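Local coordinates for Svp1-like protein 2 (Kluyveromyces lactis, PDB 4V16) that probably binds phosphoinositides, including phosphatidylinositol 3,5-bisphosphate, through a beta-propeller of the PROPPIN family and so associates with membranes, at residues R216-D229 and V241-F254. Sequence-based numbering, arbitrary orientation.
Sequences REFRRGLDRTSIID and VVSDKWTLHVFEVF
F218 and F251 meet where the outer strand of one blade faces the next: F251 CB sits over one face of the F218 ring, 3.7 Å from its centroid in a CH-pi contact, while E252 O and V253 CA lie at the ring's edge. The rings run past one another obliquely, planes at 34°, and the edge of the F251 ring takes R219 O and R220 CA. Without the F218 ring, an alanine here is likely to leave a gap over F251 CB and lose the contact with V206 of strand 203-208.

The H249 ring is covered on both faces, by T247 CG2 on one and by R220 CG on the other, 3.9 Å from the ring centroid. With CG anti to the backbone N (chi1 -178°) and the chain bent further out, R220 turns its guanidinium back to D223, whose OD1 accepts from NH2 in the guanidinium plane at 2.9 Å; NE is held by G201 O. D223 OD2 uses its syn lone pair for K245 NZ at 2.7 Å, so one carboxylate joins two cations.

Beyond this network, S226 O receives D244 N, and V242 O takes I228 N at 2.8 Å and, weakly, D229 N: a classic beta bulge. I228 CG1 packs on W246 CZ3, 3.8 Å away, and D229 pairs with R186 of the preceding blade. Blade-to-blade packing plus the bulged pairing of strands 227-232 and 238-243, with a type I turn from S243 to W246 leading into strand 247-252, is characteristic of a beta-propeller, here the seven-bladed one of the PROPPIN family.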
loop_
_atom_site.group_PDB
_atom_site.type_symbol
_atom_site.label_atom_id
_atom_site.label_comp_id
_atom_site.label_asym_id
_atom_site.label_seq_id
_atom_site.Cartn_x
_atom_site.Cartn_y
_atom_site.Cartn_z
ATOM N N ARG A 216 9.565 18.157 -0.948
ATOM C CA ARG A 216 9.699 18.185 -2.399
ATOM C C ARG A 216 8.351 18.192 -3.110
ATOM O O ARG A 216 7.331 17.798 -2.545
ATOM C CB ARG A 216 10.515 16.986 -2.879
ATOM C CG ARG A 216 11.536 17.318 -3.958
ATOM C CD ARG A 216 12.931 16.910 -3.536
ATOM N NE ARG A 216 13.299 17.461 -2.231
ATOM C CZ ARG A 216 14.503 17.343 -1.674
ATOM N NH1 ARG A 216 15.476 16.700 -2.305
ATOM N NH2 ARG A 216 14.737 17.874 -0.481
ATOM N N GLU A 217 8.372 18.638 -4.362
ATOM C CA GLU A 217 7.182 18.683 -5.198
ATOM C C GLU A 217 7.533 18.223 -6.607
ATOM O O GLU A 217 8.272 18.899 -7.323
ATOM C CB GLU A 217 6.593 20.096 -5.223
ATOM C CG GLU A 217 5.349 20.243 -6.089
ATOM C CD GLU A 217 4.793 21.657 -6.079
ATOM O OE1 GLU A 217 4.758 22.278 -4.995
ATOM O OE2 GLU A 217 4.399 22.149 -7.159
ATOM N N PHE A 218 6.999 17.068 -6.992
ATOM C CA PHE A 218 7.267 16.489 -8.303
ATOM C C PHE A 218 6.146 16.793 -9.291
ATOM O O PHE A 218 5.024 17.110 -8.895
ATOM C CB PHE A 218 7.456 14.978 -8.184
ATOM C CG PHE A 218 8.590 14.578 -7.288
ATOM C CD1 PHE A 218 9.902 14.816 -7.664
ATOM C CD2 PHE A 218 8.346 13.955 -6.075
ATOM C CE1 PHE A 218 10.949 14.448 -6.843
ATOM C CE2 PHE A 218 9.389 13.583 -5.251
ATOM C CZ PHE A 218 10.692 13.829 -5.636
ATOM N N ARG A 219 6.463 16.692 -10.577
ATOM C CA ARG A 219 5.486 16.894 -11.637
ATOM C C ARG A 219 5.412 15.641 -12.507
ATOM O O ARG A 219 6.339 15.340 -13.259
ATOM C CB ARG A 219 5.853 18.121 -12.473
ATOM C CG ARG A 219 4.784 18.539 -13.465
ATOM C CD ARG A 219 4.714 20.052 -13.594
ATOM N NE ARG A 219 3.688 20.471 -14.545
ATOM C CZ ARG A 219 2.380 20.432 -14.304
ATOM N NH1 ARG A 219 1.923 19.984 -13.142
ATOM N NH2 ARG A 219 1.524 20.836 -15.233
ATOM N N ARG A 220 4.311 14.904 -12.388
ATOM C CA ARG A 220 4.148 13.655 -13.125
ATOM C C ARG A 220 3.954 13.916 -14.614
ATOM O O ARG A 220 4.520 13.219 -15.450
ATOM C CB ARG A 220 2.964 12.857 -12.580
ATOM C CG ARG A 220 2.752 11.505 -13.264
ATOM C CD ARG A 220 1.280 11.154 -13.377
ATOM N NE ARG A 220 0.516 12.174 -14.095
ATOM C CZ ARG A 220 0.431 12.263 -15.419
ATOM N NH1 ARG A 220 1.068 11.397 -16.197
ATOM N NH2 ARG A 220 -0.293 13.228 -15.969
ATOM N N GLY A 221 3.142 14.915 -14.937
ATOM C CA GLY A 221 2.847 15.242 -16.319
ATOM C C GLY A 221 1.953 16.460 -16.405
ATOM O O GLY A 221 1.535 16.999 -15.381
ATOM N N LEU A 222 1.655 16.896 -17.623
ATOM C CA LEU A 222 0.827 18.079 -17.821
ATOM C C LEU A 222 -0.652 17.736 -17.711
ATOM O O LEU A 222 -1.424 18.467 -17.088
ATOM C CB LEU A 222 1.118 18.715 -19.182
ATOM C CG LEU A 222 2.524 19.285 -19.378
ATOM C CD1 LEU A 222 2.667 19.815 -20.791
ATOM C CD2 LEU A 222 2.823 20.380 -18.366
ATOM N N ASP A 223 -1.044 16.619 -18.317
ATOM C CA ASP A 223 -2.444 16.214 -18.333
ATOM C C ASP A 223 -2.821 15.512 -17.034
ATOM O O ASP A 223 -1.963 14.976 -16.331
ATOM C CB ASP A 223 -2.735 15.308 -19.537
ATOM C CG ASP A 223 -1.675 14.239 -19.745
ATOM O OD1 ASP A 223 -1.064 13.787 -18.753
ATOM O OD2 ASP A 223 -1.453 13.852 -20.913
ATOM N N ARG A 224 -4.111 15.525 -16.720
ATOM C CA ARG A 224 -4.606 14.944 -15.479
ATOM C C ARG A 224 -4.852 13.447 -15.619
ATOM O O ARG A 224 -5.389 12.980 -16.625
ATOM C CB ARG A 224 -5.889 15.650 -15.043
ATOM C CG ARG A 224 -5.666 17.075 -14.569
ATOM C CD ARG A 224 -6.979 17.792 -14.306
ATOM N NE ARG A 224 -7.778 17.929 -15.520
ATOM C CZ ARG A 224 -8.931 18.586 -15.591
ATOM N NH1 ARG A 224 -9.433 19.175 -14.513
ATOM N NH2 ARG A 224 -9.584 18.654 -16.742
ATOM N N THR A 225 -4.449 12.705 -14.592
ATOM C CA THR A 225 -4.609 11.258 -14.554
ATOM C C THR A 225 -4.919 10.811 -13.135
ATOM O O THR A 225 -4.592 11.506 -12.174
ATOM C CB THR A 225 -3.339 10.530 -15.034
ATOM O OG1 THR A 225 -2.214 10.972 -14.264
ATOM C CG2 THR A 225 -3.080 10.794 -16.511
ATOM N N SER A 226 -5.552 9.651 -13.004
ATOM C CA SER A 226 -5.726 9.031 -11.700
ATOM C C SER A 226 -4.519 8.145 -11.414
ATOM O O SER A 226 -4.097 7.362 -12.266
ATOM C CB SER A 226 -7.021 8.219 -11.641
ATOM O OG SER A 226 -7.023 7.187 -12.610
ATOM N N ILE A 227 -3.962 8.284 -10.216
ATOM C CA ILE A 227 -2.766 7.545 -9.832
ATOM C C ILE A 227 -3.136 6.211 -9.188
ATOM O O ILE A 227 -3.885 6.164 -8.213
ATOM C CB ILE A 227 -1.901 8.382 -8.877
ATOM C CG1 ILE A 227 -1.280 9.549 -9.650
ATOM C CG2 ILE A 227 -0.801 7.538 -8.243
ATOM C CD1 ILE A 227 -0.780 10.670 -8.775
ATOM N N ILE A 228 -2.593 5.132 -9.742
ATOM C CA ILE A 228 -2.958 3.780 -9.334
ATOM C C ILE A 228 -2.205 3.334 -8.087
ATOM O O ILE A 228 -2.789 2.716 -7.195
ATOM C CB ILE A 228 -2.688 2.765 -10.461
ATOM C CG1 ILE A 228 -3.329 3.229 -11.773
ATOM C CG2 ILE A 228 -3.200 1.383 -10.074
ATOM C CD1 ILE A 228 -4.821 3.469 -11.688
ATOM N N ASP A 229 -0.908 3.625 -8.030
ATOM C CA ASP A 229 -0.120 3.264 -6.856
ATOM C C ASP A 229 1.188 4.046 -6.746
ATOM O O ASP A 229 1.745 4.501 -7.747
ATOM C CB ASP A 229 0.187 1.763 -6.869
ATOM C CG ASP A 229 0.654 1.250 -5.517
ATOM O OD1 ASP A 229 0.198 1.784 -4.484
ATOM O OD2 ASP A 229 1.474 0.309 -5.488
ATOM N N VAL A 241 5.918 5.492 -9.213
ATOM C CA VAL A 241 4.535 5.911 -9.426
ATOM C C VAL A 241 3.977 5.312 -10.712
ATOM O O VAL A 241 4.671 5.249 -11.725
ATOM C CB VAL A 241 4.416 7.450 -9.502
ATOM C CG1 VAL A 241 2.962 7.875 -9.669
ATOM C CG2 VAL A 241 5.022 8.097 -8.265
ATOM N N VAL A 242 2.716 4.883 -10.663
ATOM C CA VAL A 242 2.019 4.379 -11.845
ATOM C C VAL A 242 0.660 5.063 -11.984
ATOM O O VAL A 242 -0.119 5.116 -11.031
ATOM C CB VAL A 242 1.824 2.850 -11.780
ATOM C CG1 VAL A 242 1.009 2.359 -12.968
ATOM C CG2 VAL A 242 3.173 2.140 -11.739
ATOM N N SER A 243 0.385 5.580 -13.177
ATOM C CA SER A 243 -0.867 6.277 -13.457
ATOM C C SER A 243 -1.808 5.401 -14.273
ATOM O O SER A 243 -1.421 4.326 -14.730
ATOM C CB SER A 243 -0.594 7.578 -14.208
ATOM O OG SER A 243 0.101 7.320 -15.415
ATOM N N ASP A 244 -3.040 5.865 -14.463
ATOM C CA ASP A 244 -3.998 5.141 -15.291
ATOM C C ASP A 244 -3.642 5.305 -16.770
ATOM O O ASP A 244 -4.248 4.674 -17.635
ATOM C CB ASP A 244 -5.432 5.611 -15.012
ATOM C CG ASP A 244 -5.678 7.052 -15.425
ATOM O OD1 ASP A 244 -4.710 7.760 -15.770
ATOM O OD2 ASP A 244 -6.850 7.483 -15.391
ATOM N N LYS A 245 -2.665 6.167 -17.050
ATOM C CA LYS A 245 -2.010 6.200 -18.358
ATOM C C LYS A 245 -1.174 4.938 -18.549
ATOM O O LYS A 245 -0.776 4.609 -19.664
ATOM C CB LYS A 245 -1.111 7.429 -18.493
ATOM C CG LYS A 245 -1.688 8.583 -19.287
ATOM C CD LYS A 245 -0.560 9.487 -19.761
ATOM C CE LYS A 245 -1.063 10.825 -20.267
ATOM N NZ LYS A 245 0.063 11.669 -20.760
ATOM N N TRP A 246 -0.899 4.258 -17.437
ATOM C CA TRP A 246 -0.104 3.034 -17.419
ATOM C C TRP A 246 1.328 3.323 -17.845
ATOM O O TRP A 246 1.915 2.617 -18.664
ATOM C CB TRP A 246 -0.747 1.960 -18.294
ATOM C CG TRP A 246 -2.145 1.706 -17.867
ATOM C CD1 TRP A 246 -3.277 1.880 -18.604
ATOM C CD2 TRP A 246 -2.568 1.262 -16.576
ATOM N NE1 TRP A 246 -4.382 1.559 -17.854
ATOM C CE2 TRP A 246 -3.972 1.177 -16.603
ATOM C CE3 TRP A 246 -1.895 0.922 -15.397
ATOM C CZ2 TRP A 246 -4.716 0.763 -15.502
ATOM C CZ3 TRP A 246 -2.635 0.511 -14.305
ATOM C CH2 TRP A 246 -4.031 0.436 -14.364
ATOM N N THR A 247 1.868 4.385 -17.258
ATOM C CA THR A 247 3.281 4.713 -17.355
ATOM C C THR A 247 3.898 4.596 -15.965
ATOM O O THR A 247 3.370 5.149 -14.997
ATOM C CB THR A 247 3.502 6.136 -17.906
ATOM O OG1 THR A 247 2.871 6.262 -19.188
ATOM C CG2 THR A 247 4.989 6.443 -18.040
ATOM N N LEU A 248 5.004 3.863 -15.867
ATOM C CA LEU A 248 5.742 3.746 -14.616
ATOM C C LEU A 248 6.750 4.886 -14.496
ATOM O O LEU A 248 7.651 5.013 -15.324
ATOM C CB LEU A 248 6.452 2.393 -14.533
ATOM C CG LEU A 248 7.402 2.170 -13.349
ATOM C CD1 LEU A 248 6.665 2.298 -12.027
ATOM C CD2 LEU A 248 8.075 0.809 -13.459
ATOM N N HIS A 249 6.580 5.716 -13.470
ATOM C CA HIS A 249 7.499 6.817 -13.189
ATOM C C HIS A 249 8.403 6.488 -12.006
ATOM O O HIS A 249 8.051 5.674 -11.152
ATOM C CB HIS A 249 6.731 8.104 -12.887
ATOM C CG HIS A 249 5.844 8.559 -14.003
ATOM N ND1 HIS A 249 6.266 9.438 -14.977
ATOM C CD2 HIS A 249 4.555 8.264 -14.294
ATOM C CE1 HIS A 249 5.276 9.661 -15.823
ATOM N NE2 HIS A 249 4.227 8.961 -15.431
ATOM N N VAL A 250 9.567 7.129 -11.964
ATOM C CA VAL A 250 10.459 7.038 -10.814
ATOM C C VAL A 250 11.047 8.417 -10.534
ATOM O O VAL A 250 11.658 9.022 -11.412
ATOM C CB VAL A 250 11.593 6.025 -11.042
ATOM C CG1 VAL A 250 12.452 5.897 -9.792
ATOM C CG2 VAL A 250 11.022 4.668 -11.436
ATOM N N PHE A 251 10.848 8.908 -9.315
ATOM C CA PHE A 251 11.321 10.231 -8.925
ATOM C C PHE A 251 12.452 10.120 -7.907
ATOM O O PHE A 251 12.384 9.302 -6.990
ATOM C CB PHE A 251 10.171 11.058 -8.346
ATOM C CG PHE A 251 8.994 11.192 -9.272
ATOM C CD1 PHE A 251 8.928 12.231 -10.188
ATOM C CD2 PHE A 251 7.949 10.284 -9.224
ATOM C CE1 PHE A 251 7.843 12.358 -11.041
ATOM C CE2 PHE A 251 6.863 10.407 -10.074
ATOM C CZ PHE A 251 6.811 11.445 -10.982
ATOM N N GLU A 252 13.492 10.935 -8.077
ATOM C CA GLU A 252 14.605 10.963 -7.133
ATOM C C GLU A 252 14.335 12.013 -6.062
ATOM O O GLU A 252 13.837 13.099 -6.360
ATOM C CB GLU A 252 15.925 11.245 -7.852
ATOM C CG GLU A 252 17.145 10.802 -7.063
ATOM C CD GLU A 252 18.422 10.836 -7.881
ATOM O OE1 GLU A 252 18.560 11.735 -8.738
ATOM O OE2 GLU A 252 19.288 9.961 -7.664
ATOM N N VAL A 253 14.671 11.687 -4.818
ATOM C CA VAL A 253 14.216 12.476 -3.676
ATOM C C VAL A 253 15.153 13.561 -3.090
ATOM O O VAL A 253 14.626 14.549 -2.593
ATOM C CB VAL A 253 13.811 11.525 -2.529
ATOM C CG1 VAL A 253 13.366 12.300 -1.293
ATOM C CG2 VAL A 253 12.671 10.624 -2.995
ATOM N N PHE A 254 16.487 13.459 -3.089
ATOM C CA PHE A 254 17.319 12.345 -3.532
ATOM C C PHE A 254 17.711 11.502 -2.315
ATOM O O PHE A 254 18.323 10.441 -2.445
ATOM C CB PHE A 254 18.546 12.912 -4.282
ATOM C CG PHE A 254 19.847 12.203 -4.000
ATOM C CD1 PHE A 254 20.195 11.049 -4.688
ATOM C CD2 PHE A 254 20.732 12.710 -3.063
ATOM C CE1 PHE A 254 21.395 10.407 -4.430
ATOM C CE2 PHE A 254 21.930 12.074 -2.803
ATOM C CZ PHE A 254 22.263 10.921 -3.486
#